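Local coordinates for beta-ketoacyl synthase (Burkholderia phymatum, PDB 4EWG), which probably catalyses the decarboxylative condensation of acyl chains with malonyl groups carried on acyl carrier protein, as beta-ketoacyl-ACP synthases of fatty acid synthesis do, at residues Gly75-Tyr80 with Tyr109-Gly114; Thr146-Val151 with Gly159-Thr164; Pro201-Phe206 with Tyr210-Arg215; Arg283-Ala288 with Arg322-Arg327; Glu290-Asp295 with Ser405-Arg410. All coordinates share one frame; numbering follows the deposited sequence.

Contact 1 (Gly75-Tyr80 with Tyr109-Gly114)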
# COMPACT_ATOMS: atom_id res chain seq x y z
N GLY A 75 12.81 -7.74 -9.24
CA GLY A 75 12.69 -9.19 -9.22
C GLY A 75 11.56 -9.55 -10.14
O GLY A 75 11.06 -8.66 -10.84
N ARG A 76 11.13 -10.81 -10.14
CA ARG A 76 10.18 -11.27 -11.14
C ARG A 76 8.85 -10.52 -11.10
O ARG A 76 8.32 -10.13 -12.14
CB ARG A 76 9.89 -12.78 -11.01
CG ARG A 76 10.94 -13.67 -11.63
CD ARG A 76 10.64 -15.16 -11.49
NE ARG A 76 9.70 -15.70 -12.52
CZ ARG A 76 10.01 -15.91 -13.82
NH1 ARG A 76 11.22 -15.60 -14.32
NH2 ARG A 76 9.07 -16.42 -14.65
N VAL A 77 8.32 -10.33 -9.90
CA VAL A 77 6.99 -9.73 -9.76
C VAL A 77 6.97 -8.32 -10.37
O VAL A 77 5.99 -7.93 -11.01
CB VAL A 77 6.51 -9.72 -8.29
CG1 VAL A 77 7.40 -8.83 -7.43
CG2 VAL A 77 5.05 -9.28 -8.18
N SER A 78 8.03 -7.58 -10.16
CA SER A 78 8.15 -6.25 -10.72
C SER A 78 8.37 -6.35 -12.23
O SER A 78 7.83 -5.56 -12.97
CB SER A 78 9.28 -5.46 -10.03
OG SER A 78 8.85 -5.01 -8.75
N MET A 79 9.12 -7.35 -12.68
CA MET A 79 9.24 -7.59 -14.14
C MET A 79 7.90 -7.92 -14.78
O MET A 79 7.57 -7.40 -15.86
CB MET A 79 10.25 -8.67 -14.45
CG MET A 79 11.67 -8.25 -14.13
SD MET A 79 12.90 -9.32 -14.86
CE MET A 79 12.62 -10.88 -13.99
N TYR A 80 7.09 -8.75 -14.12
CA TYR A 80 5.73 -9.03 -14.63
C TYR A 80 4.92 -7.73 -14.70
O TYR A 80 4.27 -7.45 -15.69
CB TYR A 80 4.99 -9.98 -13.72
CG TYR A 80 5.57 -11.38 -13.52
CD1 TYR A 80 6.64 -11.87 -14.27
CD2 TYR A 80 5.03 -12.21 -12.55
CE1 TYR A 80 7.13 -13.16 -14.07
CE2 TYR A 80 5.52 -13.49 -12.34
CZ TYR A 80 6.56 -13.96 -13.10
OH TYR A 80 7.01 -15.26 -12.86
N TYR A 109 -0.58 0.27 -7.76
CA TYR A 109 -0.15 -1.12 -7.95
C TYR A 109 0.21 -1.76 -6.62
O TYR A 109 0.65 -1.08 -5.69
CB TYR A 109 1.11 -1.16 -8.85
CG TYR A 109 1.03 -2.10 -9.99
CD1 TYR A 109 1.35 -3.48 -9.85
CD2 TYR A 109 0.62 -1.65 -11.25
CE1 TYR A 109 1.27 -4.35 -10.93
CE2 TYR A 109 0.55 -2.53 -12.34
CZ TYR A 109 0.86 -3.86 -12.18
OH TYR A 109 0.75 -4.71 -13.25
N GLY A 110 0.10 -3.08 -6.58
CA GLY A 110 0.60 -3.81 -5.44
C GLY A 110 0.73 -5.30 -5.65
O GLY A 110 0.40 -5.82 -6.73
N SER A 111 1.21 -5.97 -4.61
CA SER A 111 1.40 -7.41 -4.63
C SER A 111 1.37 -7.91 -3.20
O SER A 111 1.46 -7.11 -2.27
CB SER A 111 2.76 -7.77 -5.27
OG SER A 111 3.83 -7.16 -4.60
N SER A 112 1.20 -9.21 -3.02
CA SER A 112 1.14 -9.81 -1.67
C SER A 112 2.52 -9.76 -1.03
O SER A 112 2.65 -9.75 0.20
CB SER A 112 0.68 -11.29 -1.71
OG SER A 112 -0.50 -11.44 -2.49
N SER A 113 3.54 -9.74 -1.87
CA SER A 113 4.90 -9.88 -1.43
C SER A 113 5.90 -9.31 -2.46
O SER A 113 5.59 -9.17 -3.63
CB SER A 113 5.14 -11.39 -1.21
OG SER A 113 6.49 -11.68 -1.03
N GLY A 114 7.11 -9.02 -1.98
CA GLY A 114 8.22 -8.68 -2.80
C GLY A 114 8.83 -9.92 -3.42
O GLY A 114 8.18 -10.97 -3.52
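Val-77 lays its two methyl branches across the loop that leaves strand 105-110. CG2 lies against Ser-111 CB at 4.0 Å, and CG1 faces backbone further along, 4.2 Å from Ser-113 O and 4.4 Å from Gly-114 C. The first torsion divides the work: CG1 is lodged between the backbone N and the carbonyl carbon (chi1 65°), which leaves CG2 on the far side from N and directed at Ser-111. No hydrogen bond joins the two segments; the contact is van der Waals, and a short branched side chain such as valine can touch the Ser-111 methylene and the backbone at Ser-113 and Gly-114 at once.

Ser-111 offers its methylene to the valine while its hydroxyl braces the loop, giving a bond from OG to Ser-113 O of 2.8 Å; the donor stands above the carbonyl plane, well off the direction of a lone pair. Small serines and a glycine let the backbone turn closely here. In this thiolase-type fold, helix 76-92 precedes strand 105-110 of the central sheet, and the contact brings the first turn of that helix against the loop at the end of the strand. Gly-75 is the N-cap, and its carbonyl O accepts the first-turn bond from Met-79 N at 3.0 Å, while Val-77 N is taken up by Glu-197.

On another side of the same turn Arg-76 NE donates to Tyr-80 OH at 2.7 Å, a bent bond with an angle of 131°; Glu-237 also binds that hydroxyl. Beyond the loop, Ser-112 O is hydrogen-bonded to Tyr-139 OH of the second subunit.

Contact 2 (Thr146-Val151 with Gly159-Thr164)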
# COMPACT_ATOMS: atom_id res chain seq x y z
N THR A 146 7.29 -2.45 -4.35
CA THR A 146 8.23 -2.74 -5.43
C THR A 146 7.57 -2.68 -6.82
O THR A 146 8.14 -2.09 -7.76
CB THR A 146 8.95 -4.09 -5.23
OG1 THR A 146 10.03 -4.20 -6.17
CG2 THR A 146 8.00 -5.29 -5.34
N THR A 147 6.38 -3.26 -6.95
CA THR A 147 5.71 -3.24 -8.22
C THR A 147 5.42 -1.76 -8.62
O THR A 147 5.78 -1.34 -9.71
CB THR A 147 4.43 -4.08 -8.22
OG1 THR A 147 3.57 -3.63 -7.19
CG2 THR A 147 4.74 -5.55 -8.06
N ALA A 148 4.81 -0.99 -7.72
CA ALA A 148 4.33 0.37 -8.05
C ALA A 148 5.49 1.29 -8.43
O ALA A 148 5.39 2.06 -9.41
CB ALA A 148 3.56 0.99 -6.87
N VAL A 149 6.55 1.24 -7.63
CA VAL A 149 7.69 2.06 -7.87
C VAL A 149 8.42 1.64 -9.18
O VAL A 149 8.79 2.48 -9.98
CB VAL A 149 8.65 2.04 -6.67
CG1 VAL A 149 10.00 2.68 -7.02
CG2 VAL A 149 8.02 2.76 -5.49
N ASN A 150 8.57 0.34 -9.42
CA ASN A 150 9.27 -0.12 -10.63
C ASN A 150 8.53 0.24 -11.92
O ASN A 150 9.14 0.68 -12.86
CB ASN A 150 9.55 -1.63 -10.58
CG ASN A 150 10.85 -1.94 -9.89
OD1 ASN A 150 11.87 -1.35 -10.24
ND2 ASN A 150 10.82 -2.84 -8.89
N VAL A 151 7.22 0.11 -11.91
CA VAL A 151 6.41 0.54 -13.02
C VAL A 151 6.54 2.05 -13.23
O VAL A 151 6.79 2.50 -14.35
CB VAL A 151 4.93 0.20 -12.77
CG1 VAL A 151 4.07 0.88 -13.81
CG2 VAL A 151 4.72 -1.31 -12.72
N GLY A 159 3.62 11.36 -11.60
CA GLY A 159 2.36 11.46 -10.91
C GLY A 159 2.38 10.77 -9.56
O GLY A 159 3.43 10.31 -9.07
N ARG A 160 1.23 10.69 -8.92
CA ARG A 160 1.17 10.11 -7.58
C ARG A 160 1.25 8.61 -7.66
O ARG A 160 0.80 8.00 -8.64
CB ARG A 160 -0.04 10.57 -6.78
CG ARG A 160 -1.33 10.72 -7.53
CD ARG A 160 -2.52 10.92 -6.58
NE ARG A 160 -2.47 12.18 -5.87
CZ ARG A 160 -3.37 12.57 -4.95
NH1 ARG A 160 -4.38 11.79 -4.62
NH2 ARG A 160 -3.25 13.76 -4.36
N ILE A 161 1.93 8.02 -6.66
CA ILE A 161 2.02 6.58 -6.50
C ILE A 161 1.05 6.20 -5.36
O ILE A 161 1.12 6.72 -4.23
CB ILE A 161 3.48 6.09 -6.25
CG1 ILE A 161 4.35 6.30 -7.51
CG2 ILE A 161 3.51 4.62 -5.89
CD1 ILE A 161 5.86 6.07 -7.32
N VAL A 162 0.08 5.35 -5.71
CA VAL A 162 -0.86 4.82 -4.80
C VAL A 162 -0.52 3.34 -4.58
O VAL A 162 -0.87 2.48 -5.37
CB VAL A 162 -2.29 4.93 -5.34
CG1 VAL A 162 -3.27 4.45 -4.28
CG2 VAL A 162 -2.58 6.37 -5.80
N PRO A 163 0.14 3.04 -3.49
CA PRO A 163 0.57 1.65 -3.27
C PRO A 163 -0.64 0.91 -2.81
O PRO A 163 -1.30 1.38 -1.89
CB PRO A 163 1.67 1.80 -2.19
CG PRO A 163 1.30 3.03 -1.45
CD PRO A 163 0.50 3.92 -2.37
N THR A 164 -1.05 -0.13 -3.52
CA THR A 164 -2.21 -0.93 -3.09
C THR A 164 -1.79 -2.37 -2.85
O THR A 164 -2.34 -3.29 -3.40
CB THR A 164 -3.30 -0.86 -4.15
OG1 THR A 164 -2.78 -1.33 -5.40
CG2 THR A 164 -3.76 0.59 -4.31
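Helix 146-154 comes closest to strand 161-163 where the CA atoms of Ala-148 and Pro-163 are 6.2 Å apart, and no hydrogen bond spans the gap. Ala-148 suits so near an approach: its methyl points at the strand and rests on Ile-161 CG2, with 3.8 Å between CB and that atom, and a single carbon lets the helix backbone sit low over its neighbour.

Ile-161 does the rest of the reaching. Its side chain leaves the strand toward the helix and forks: CG2 stands opposite the backbone N and meets the alanine, while CG1 lies beside that N (chi1 -68°) and the extended chi2 carries CD1 along to Val-149. There the touch is looser, 4.4 Å from Val-149 CG2 to Ile-161 CD1. One beta-branched residue, at ease in a strand, thus covers two successive helix positions with two branches.

The helix is tied internally by Asn-150 N to Thr-146 O at 3.0 Å. The amide of Asn-150 adds a weak bond from ND2 to the same carbonyl, while its OD1 is bonded to Ser-73.

Strand 161-163 is one of the two outermost strands of the sheet within the chain and lies parallel to strand 105-110. Ile-161 O is bonded to Tyr-177 and Gln-173 of the second subunit, and Val-149 packs on Met-273 of that subunit, which makes the contact part of the dimer interface. Thr-147 and Val-151 pack on helix 76-92, leaving helix 146-154 wedged between that helix and strand 161-163.

Contact 3 (Pro201-Phe206 with Tyr210-Arg215). With IMD (imidazole), chain C.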
# COMPACT_ATOMS: atom_id res chain seq x y z
N PRO A 201 6.98 -19.94 -0.46
CA PRO A 201 6.39 -19.13 0.59
C PRO A 201 5.02 -18.58 0.24
O PRO A 201 4.15 -18.55 1.11
CB PRO A 201 7.40 -18.00 0.78
CG PRO A 201 8.68 -18.61 0.39
CD PRO A 201 8.36 -19.53 -0.75
N ALA A 202 4.84 -18.13 -0.99
CA ALA A 202 3.53 -17.63 -1.41
C ALA A 202 2.49 -18.75 -1.22
O ALA A 202 1.39 -18.50 -0.78
CB ALA A 202 3.56 -17.14 -2.85
N VAL A 203 2.85 -20.00 -1.55
CA VAL A 203 1.91 -21.10 -1.38
C VAL A 203 1.73 -21.46 0.11
O VAL A 203 0.61 -21.72 0.54
CB VAL A 203 2.29 -22.33 -2.19
CG1 VAL A 203 1.25 -23.42 -1.97
CG2 VAL A 203 2.32 -21.98 -3.66
N ALA A 204 2.81 -21.43 0.88
CA ALA A 204 2.73 -21.69 2.35
C ALA A 204 1.68 -20.82 3.06
O ALA A 204 1.06 -21.26 4.03
CB ALA A 204 4.09 -21.49 2.99
N VAL A 205 1.53 -19.57 2.62
CA VAL A 205 0.51 -18.63 3.17
C VAL A 205 -0.86 -19.33 3.28
O VAL A 205 -1.51 -19.32 4.31
CB VAL A 205 0.37 -17.37 2.28
CG1 VAL A 205 -0.82 -16.53 2.66
CG2 VAL A 205 1.64 -16.54 2.30
N PHE A 206 -1.27 -19.95 2.20
CA PHE A 206 -2.53 -20.65 2.15
C PHE A 206 -2.44 -22.13 2.58
O PHE A 206 -3.39 -22.67 3.15
CB PHE A 206 -3.09 -20.53 0.74
CG PHE A 206 -3.28 -19.12 0.32
CD1 PHE A 206 -4.41 -18.41 0.74
CD2 PHE A 206 -2.31 -18.45 -0.44
CE1 PHE A 206 -4.58 -17.08 0.37
CE2 PHE A 206 -2.48 -17.10 -0.80
CZ PHE A 206 -3.62 -16.42 -0.40
N TYR A 210 -4.55 -24.70 5.54
CA TYR A 210 -5.28 -25.81 4.91
C TYR A 210 -6.28 -25.34 3.85
O TYR A 210 -7.33 -25.93 3.70
CB TYR A 210 -6.01 -26.68 5.94
CG TYR A 210 -5.08 -27.16 7.01
CD1 TYR A 210 -4.79 -26.35 8.10
CD2 TYR A 210 -4.47 -28.44 6.93
CE1 TYR A 210 -3.91 -26.75 9.07
CE2 TYR A 210 -3.60 -28.87 7.92
CZ TYR A 210 -3.32 -28.00 8.99
OH TYR A 210 -2.45 -28.35 9.99
N ALA A 211 -5.96 -24.26 3.13
CA ALA A 211 -6.87 -23.70 2.12
C ALA A 211 -6.47 -24.16 0.73
O ALA A 211 -7.23 -23.96 -0.24
CB ALA A 211 -6.86 -22.18 2.19
N THR A 212 -5.31 -24.81 0.62
CA THR A 212 -4.84 -25.29 -0.67
C THR A 212 -5.44 -26.66 -1.01
O THR A 212 -5.56 -27.52 -0.15
CB THR A 212 -3.32 -25.43 -0.69
OG1 THR A 212 -2.90 -26.14 0.47
CG2 THR A 212 -2.64 -24.10 -0.75
N SER A 213 -5.78 -26.87 -2.27
CA SER A 213 -6.08 -28.20 -2.80
C SER A 213 -4.86 -29.12 -2.71
O SER A 213 -3.74 -28.68 -2.99
CB SER A 213 -6.49 -28.09 -4.26
OG SER A 213 -6.74 -29.38 -4.83
N THR A 214 -5.09 -30.38 -2.34
CA THR A 214 -4.05 -31.36 -2.24
C THR A 214 -4.29 -32.56 -3.19
O THR A 214 -3.73 -33.64 -2.98
CB THR A 214 -3.92 -31.87 -0.80
OG1 THR A 214 -5.16 -32.39 -0.41
CG2 THR A 214 -3.53 -30.75 0.17
N ARG A 215 -5.08 -32.37 -4.24
CA ARG A 215 -5.24 -33.42 -5.23
C ARG A 215 -4.02 -33.44 -6.13
O ARG A 215 -4.08 -33.09 -7.29
CB ARG A 215 -6.53 -33.23 -6.01
CG ARG A 215 -7.71 -33.61 -5.15
CD ARG A 215 -9.03 -33.29 -5.83
NE ARG A 215 -9.33 -34.25 -6.91
CZ ARG A 215 -10.48 -34.29 -7.59
NH1 ARG A 215 -11.45 -33.41 -7.32
NH2 ARG A 215 -10.65 -35.19 -8.54
N1 IMD C . -4.96 -29.41 3.26
C2 IMD C . -4.94 -28.32 2.43
N3 IMD C . -3.75 -27.71 2.54
C4 IMD C . -2.99 -28.42 3.44
C5 IMD C . -3.75 -29.50 3.89
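Thr-212 sets its methyl against the last turns of helix 200-207: CG2 lies 3.9 Å from Phe-206 CB and 4.1 Å from Val-203 CG1, the threonine and valine side chains crossing at about a right angle. Beside them the methyl of Ala-211 faces Phe-206, 4.4 Å from CB to CB. The backbone makes the one hydrogen bond between the two segments, Ala-211 N to Phe-206 O, at 3.0 Å and nearly straight (165°), with the donor tilted somewhat from the carbonyl plane.

That bond spans five residues, as expected of the Schellman motif that ends the helix. Tyr-210 supplies the positive phi (55°) that turns the chain back, and its ring leaves the helix for the exposed side. The Phe-206 ring leads away in another direction, with Val-205 CG1 over one face and Leu-341 beyond.

Thr-212 OG1, held between its own backbone N and carbonyl carbon, turns from the methyl's apolar surroundings to bond Asp-207. An imidazole, probably from the crystallisation liquor, is modelled with N3 2.7 Å from Thr-212 OG1 as a further, incidental donor.

Threonine therefore serves both chemistries, a methyl for the helix and a hydroxyl for Asp-207. If the modelled imidazole is right, accepting from it would probably leave the hydroxyl's own hydrogen for the carboxylate.

Contact 4 (Arg283-Ala288 with Arg322-Arg327)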
# COMPACT_ATOMS: atom_id res chain seq x y z
N ARG A 283 -22.31 -5.99 1.35
CA ARG A 283 -22.31 -4.52 1.53
C ARG A 283 -21.31 -3.85 0.59
O ARG A 283 -21.57 -2.76 0.05
CB ARG A 283 -22.03 -4.18 3.00
CG ARG A 283 -22.05 -2.70 3.37
CD ARG A 283 -23.42 -2.05 3.19
NE ARG A 283 -23.33 -0.59 3.27
CZ ARG A 283 -24.05 0.28 2.56
NH1 ARG A 283 -24.93 -0.13 1.63
NH2 ARG A 283 -23.87 1.58 2.73
N ALA A 284 -20.17 -4.50 0.35
CA ALA A 284 -19.21 -4.01 -0.62
C ALA A 284 -19.83 -3.89 -2.04
O ALA A 284 -19.63 -2.88 -2.74
CB ALA A 284 -17.97 -4.89 -0.63
N MET A 285 -20.58 -4.91 -2.45
CA MET A 285 -21.30 -4.89 -3.72
C MET A 285 -22.31 -3.72 -3.78
O MET A 285 -22.36 -2.99 -4.78
CB MET A 285 -22.03 -6.23 -3.94
CG MET A 285 -21.12 -7.46 -3.88
SD MET A 285 -22.02 -8.99 -4.18
CE MET A 285 -20.87 -10.22 -3.55
N GLN A 286 -23.08 -3.54 -2.70
CA GLN A 286 -24.05 -2.42 -2.53
C GLN A 286 -23.36 -1.08 -2.65
O GLN A 286 -23.86 -0.17 -3.29
CB GLN A 286 -24.67 -2.42 -1.10
CG GLN A 286 -25.91 -3.23 -0.79
CD GLN A 286 -26.12 -3.39 0.76
OE1 GLN A 286 -26.35 -2.38 1.49
NE2 GLN A 286 -26.00 -4.66 1.27
N LEU A 287 -22.25 -0.93 -1.95
CA LEU A 287 -21.45 0.30 -2.05
C LEU A 287 -21.10 0.62 -3.50
O LEU A 287 -21.17 1.79 -3.93
CB LEU A 287 -20.19 0.21 -1.17
CG LEU A 287 -20.41 0.44 0.34
CD1 LEU A 287 -19.17 0.10 1.15
CD2 LEU A 287 -20.81 1.88 0.62
N ALA A 288 -20.75 -0.41 -4.28
CA ALA A 288 -20.40 -0.18 -5.70
C ALA A 288 -21.65 0.26 -6.47
O ALA A 288 -21.61 1.21 -7.27
CB ALA A 288 -19.82 -1.44 -6.32
N ARG A 322 -27.68 -12.67 -1.92
CA ARG A 322 -28.27 -11.62 -1.09
C ARG A 322 -28.40 -10.32 -1.89
O ARG A 322 -29.39 -9.63 -1.78
CB ARG A 322 -27.42 -11.38 0.17
N THR A 323 -27.40 -9.98 -2.69
CA THR A 323 -27.43 -8.72 -3.46
C THR A 323 -28.30 -8.82 -4.72
O THR A 323 -29.02 -7.88 -5.07
CB THR A 323 -26.03 -8.28 -3.87
OG1 THR A 323 -25.18 -8.22 -2.72
CG2 THR A 323 -26.07 -6.89 -4.58
N PHE A 324 -28.23 -9.94 -5.42
CA PHE A 324 -28.83 -10.03 -6.74
C PHE A 324 -29.98 -11.01 -6.90
O PHE A 324 -30.72 -10.88 -7.84
CB PHE A 324 -27.75 -10.37 -7.73
CG PHE A 324 -26.71 -9.34 -7.85
CD1 PHE A 324 -27.00 -8.12 -8.42
CD2 PHE A 324 -25.41 -9.59 -7.39
CE1 PHE A 324 -26.03 -7.14 -8.53
CE2 PHE A 324 -24.42 -8.62 -7.52
CZ PHE A 324 -24.73 -7.40 -8.09
N GLY A 325 -30.16 -11.95 -5.98
CA GLY A 325 -31.14 -13.04 -6.16
C GLY A 325 -30.53 -14.20 -6.92
O GLY A 325 -29.36 -14.14 -7.36
N GLU A 326 -31.32 -15.25 -7.12
CA GLU A 326 -30.80 -16.49 -7.75
C GLU A 326 -30.47 -16.36 -9.22
O GLU A 326 -29.81 -17.22 -9.76
CB GLU A 326 -31.79 -17.66 -7.59
N ARG A 327 -30.93 -15.30 -9.87
CA ARG A 327 -30.85 -15.22 -11.33
C ARG A 327 -29.47 -14.86 -11.86
O ARG A 327 -29.23 -14.92 -13.06
CB ARG A 327 -31.92 -14.23 -11.90
CG ARG A 327 -31.82 -12.76 -11.43
CD ARG A 327 -31.11 -11.85 -12.44
NE ARG A 327 -30.69 -10.57 -11.86
CZ ARG A 327 -29.71 -9.80 -12.33
NH1 ARG A 327 -29.03 -10.16 -13.41
NH2 ARG A 327 -29.42 -8.67 -11.71
O HOH W 1 -26.34 -6.50 -0.92
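Met-285 and Thr-323 cross obliquely, with the thioether of one helix lying against the branches of the other. SD comes 3.6 Å from Thr-323 OG1, and nearer the root of the chain Met-285 CB is 4.1 Å from Thr-323 CG2. Extended beyond CG (chi2 -179°), the methionine carries its sulfur on to Phe-324, 4.1 Å from SD to CE2. The sulfur stands 5.3 Å from the ring centroid and 64° off its normal, an oblique Met-aromatic contact. Methionine suits the place because a long, unbranched, polarisable chain can lie against both a threonine and an aromatic ring.

Thr-323 also covers the ring: its CG2 sits over the centre of one face of Phe-324. Its hydroxyl is turned to polar work: Thr-323 OG1 is bonded to Ala-319 O one turn back and, at 2.7 Å, to a water O. The water accepts from Gln-286 NE2 at 2.9 Å, making a bridge between the helices, and Gln-286 OE1 in turn takes a bond from Arg-283 NH1. After Phe-324 the chain leaves the helix at Gly-325, whose positive phi (86°) with an extended psi would jam a side chain against the preceding carbonyl.

Helices 278-291 and 310-324 thus meet over the central sheet. Met-285 packs on Asn-395 and Phe-397 and Phe-324 on Met-393, all of strand 391-398, while Ala-284 and Ala-288 face the adjoining strand 402-409.

Contact 5 (Glu290-Asp295 with Ser405-Arg410)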
# COMPACT_ATOMS: atom_id res chain seq x y z
N GLU A 290 -24.34 1.66 -5.27
CA GLU A 290 -24.65 3.03 -4.84
C GLU A 290 -23.72 4.06 -5.50
O GLU A 290 -24.17 5.11 -5.92
CB GLU A 290 -24.60 3.14 -3.30
CG GLU A 290 -25.72 2.40 -2.56
CD GLU A 290 -25.55 2.39 -1.05
OE1 GLU A 290 -24.50 2.86 -0.55
OE2 GLU A 290 -26.48 1.94 -0.34
N ASP A 291 -22.44 3.74 -5.63
CA ASP A 291 -21.47 4.62 -6.27
C ASP A 291 -21.85 4.79 -7.74
O ASP A 291 -21.71 5.89 -8.29
CB ASP A 291 -20.06 4.04 -6.12
CG ASP A 291 -18.97 4.97 -6.63
OD1 ASP A 291 -19.11 6.19 -6.49
OD2 ASP A 291 -18.00 4.48 -7.18
N ALA A 292 -22.34 3.72 -8.37
CA ALA A 292 -22.75 3.78 -9.80
C ALA A 292 -24.18 4.32 -9.98
O ALA A 292 -24.64 4.47 -11.13
CB ALA A 292 -22.62 2.41 -10.43
N LYS A 293 -24.89 4.59 -8.87
CA LYS A 293 -26.30 4.98 -8.89
C LYS A 293 -27.14 3.97 -9.74
O LYS A 293 -27.97 4.35 -10.55
CB LYS A 293 -26.47 6.45 -9.32
N LEU A 294 -26.89 2.67 -9.51
CA LEU A 294 -27.56 1.57 -10.21
C LEU A 294 -28.27 0.68 -9.23
O LEU A 294 -27.84 0.53 -8.09
CB LEU A 294 -26.54 0.71 -10.95
CG LEU A 294 -25.84 1.29 -12.16
CD1 LEU A 294 -24.71 0.40 -12.65
CD2 LEU A 294 -26.92 1.53 -13.23
N ASP A 295 -29.37 0.09 -9.69
CA ASP A 295 -30.02 -0.98 -8.95
C ASP A 295 -29.35 -2.29 -9.31
O ASP A 295 -28.76 -2.46 -10.40
CB ASP A 295 -31.52 -1.04 -9.26
CG ASP A 295 -32.28 0.16 -8.72
OD1 ASP A 295 -32.22 0.39 -7.48
OD2 ASP A 295 -32.96 0.85 -9.51
N SER A 405 -15.51 -4.41 -4.90
CA SER A 405 -16.49 -4.65 -5.95
C SER A 405 -16.32 -3.55 -7.01
O SER A 405 -16.36 -2.37 -6.69
CB SER A 405 -17.90 -4.59 -5.36
OG SER A 405 -18.87 -4.85 -6.32
N LEU A 406 -16.14 -3.95 -8.25
CA LEU A 406 -15.95 -3.02 -9.36
C LEU A 406 -17.07 -3.18 -10.32
O LEU A 406 -17.40 -4.32 -10.69
CB LEU A 406 -14.64 -3.32 -10.08
CG LEU A 406 -13.38 -2.91 -9.32
CD1 LEU A 406 -12.15 -3.67 -9.89
CD2 LEU A 406 -13.22 -1.39 -9.35
N ILE A 407 -17.63 -2.06 -10.78
CA ILE A 407 -18.63 -2.08 -11.83
C ILE A 407 -18.11 -1.38 -13.12
O ILE A 407 -17.72 -0.19 -13.10
CB ILE A 407 -19.96 -1.42 -11.38
CG1 ILE A 407 -20.54 -2.17 -10.17
CG2 ILE A 407 -20.97 -1.44 -12.54
CD1 ILE A 407 -21.76 -1.53 -9.52
N PHE A 408 -18.17 -2.12 -14.24
CA PHE A 408 -17.78 -1.62 -15.54
C PHE A 408 -19.02 -1.45 -16.45
O PHE A 408 -19.91 -2.32 -16.51
CB PHE A 408 -16.79 -2.58 -16.21
CG PHE A 408 -15.57 -2.83 -15.40
CD1 PHE A 408 -14.70 -1.80 -15.11
CD2 PHE A 408 -15.31 -4.09 -14.88
CE1 PHE A 408 -13.58 -2.01 -14.34
CE2 PHE A 408 -14.18 -4.31 -14.10
CZ PHE A 408 -13.31 -3.27 -13.83
N ARG A 409 -19.07 -0.34 -17.15
CA ARG A 409 -20.16 -0.07 -18.07
C ARG A 409 -19.74 -0.42 -19.50
O ARG A 409 -18.61 -0.13 -19.93
CB ARG A 409 -20.59 1.40 -17.99
CG ARG A 409 -21.49 1.77 -19.14
CD ARG A 409 -22.14 3.13 -19.03
NE ARG A 409 -23.31 3.07 -19.88
CZ ARG A 409 -24.27 3.98 -19.89
NH1 ARG A 409 -24.17 5.08 -19.15
NH2 ARG A 409 -25.31 3.81 -20.67
N ARG A 410 -20.64 -1.07 -20.22
CA ARG A 410 -20.41 -1.40 -21.64
C ARG A 410 -20.17 -0.14 -22.41
O ARG A 410 -20.78 0.87 -22.14
CB ARG A 410 -21.63 -2.15 -22.21
CG ARG A 410 -21.44 -2.76 -23.60
CD ARG A 410 -20.58 -4.01 -23.57
NE ARG A 410 -20.54 -4.69 -24.87
CZ ARG A 410 -21.41 -5.62 -25.30
NH1 ARG A 410 -22.44 -6.04 -24.55
NH2 ARG A 410 -21.26 -6.15 -26.50
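With chi1 at -60° the ethyl arm of Ile-407 lies next to the backbone N and its methyl CG2 is trans to it, turned to Leu-294; chi2 near 180° carries CD1 out to Ala-292. The two branches make separate touches: CD1 lies 4.1 Å from Ala-292 CB, and CG2 lies 4.2 Å from Leu-294 CD1. The leucine and isoleucine chains run antiparallel and meet side by side, a purely apolar meeting. The short alanine methyl admits the longer arm of isoleucine, and the CA atoms of Ala-292 and Ile-407 stay 7.4 Å apart.

Between the two helix-side residues the chain reverses in a Schellman motif. Lys-293 has the positive phi (51°) and its N bonds back to Glu-290 O at 3.1 Å; the turn brings Leu-294 round so that its side chain, like that of Ala-292, starts toward the strand.

Asp-291, at the end of the helix, is bonded to Phe-264 N and forms a salt bridge with Lys-186 of the second subunit. Strand 402-409 runs between strands 259-268 and 391-398, and Ile-407 packs against the C-terminal end of helix 278-291, touching Ala-288 and Leu-289, and between Val-262 and Met-393 of the neighbouring strands.

From the N terminus, the first three contacts close one after another. Contact 1 closes the loop from helix 76-92 to the end of strand 105-110, contact 2 the short connection from helix 146-154 to strand 161-163, and contact 3 the turn that follows helix 200-207. Contacts 1 and 2 touch, through neighbouring strands of the sheet and between helices 76-92 and 146-154, and contacts 1, 2, 3 and 5 reach the second subunit. The last two cross: 283-288 and 290-295 share helix 278-291, with partners at 322-327 and 405-410. Contacts 4 and 5 therefore join that helix to a neighbouring helix and to the sheet, across the chain's centre from contact 1.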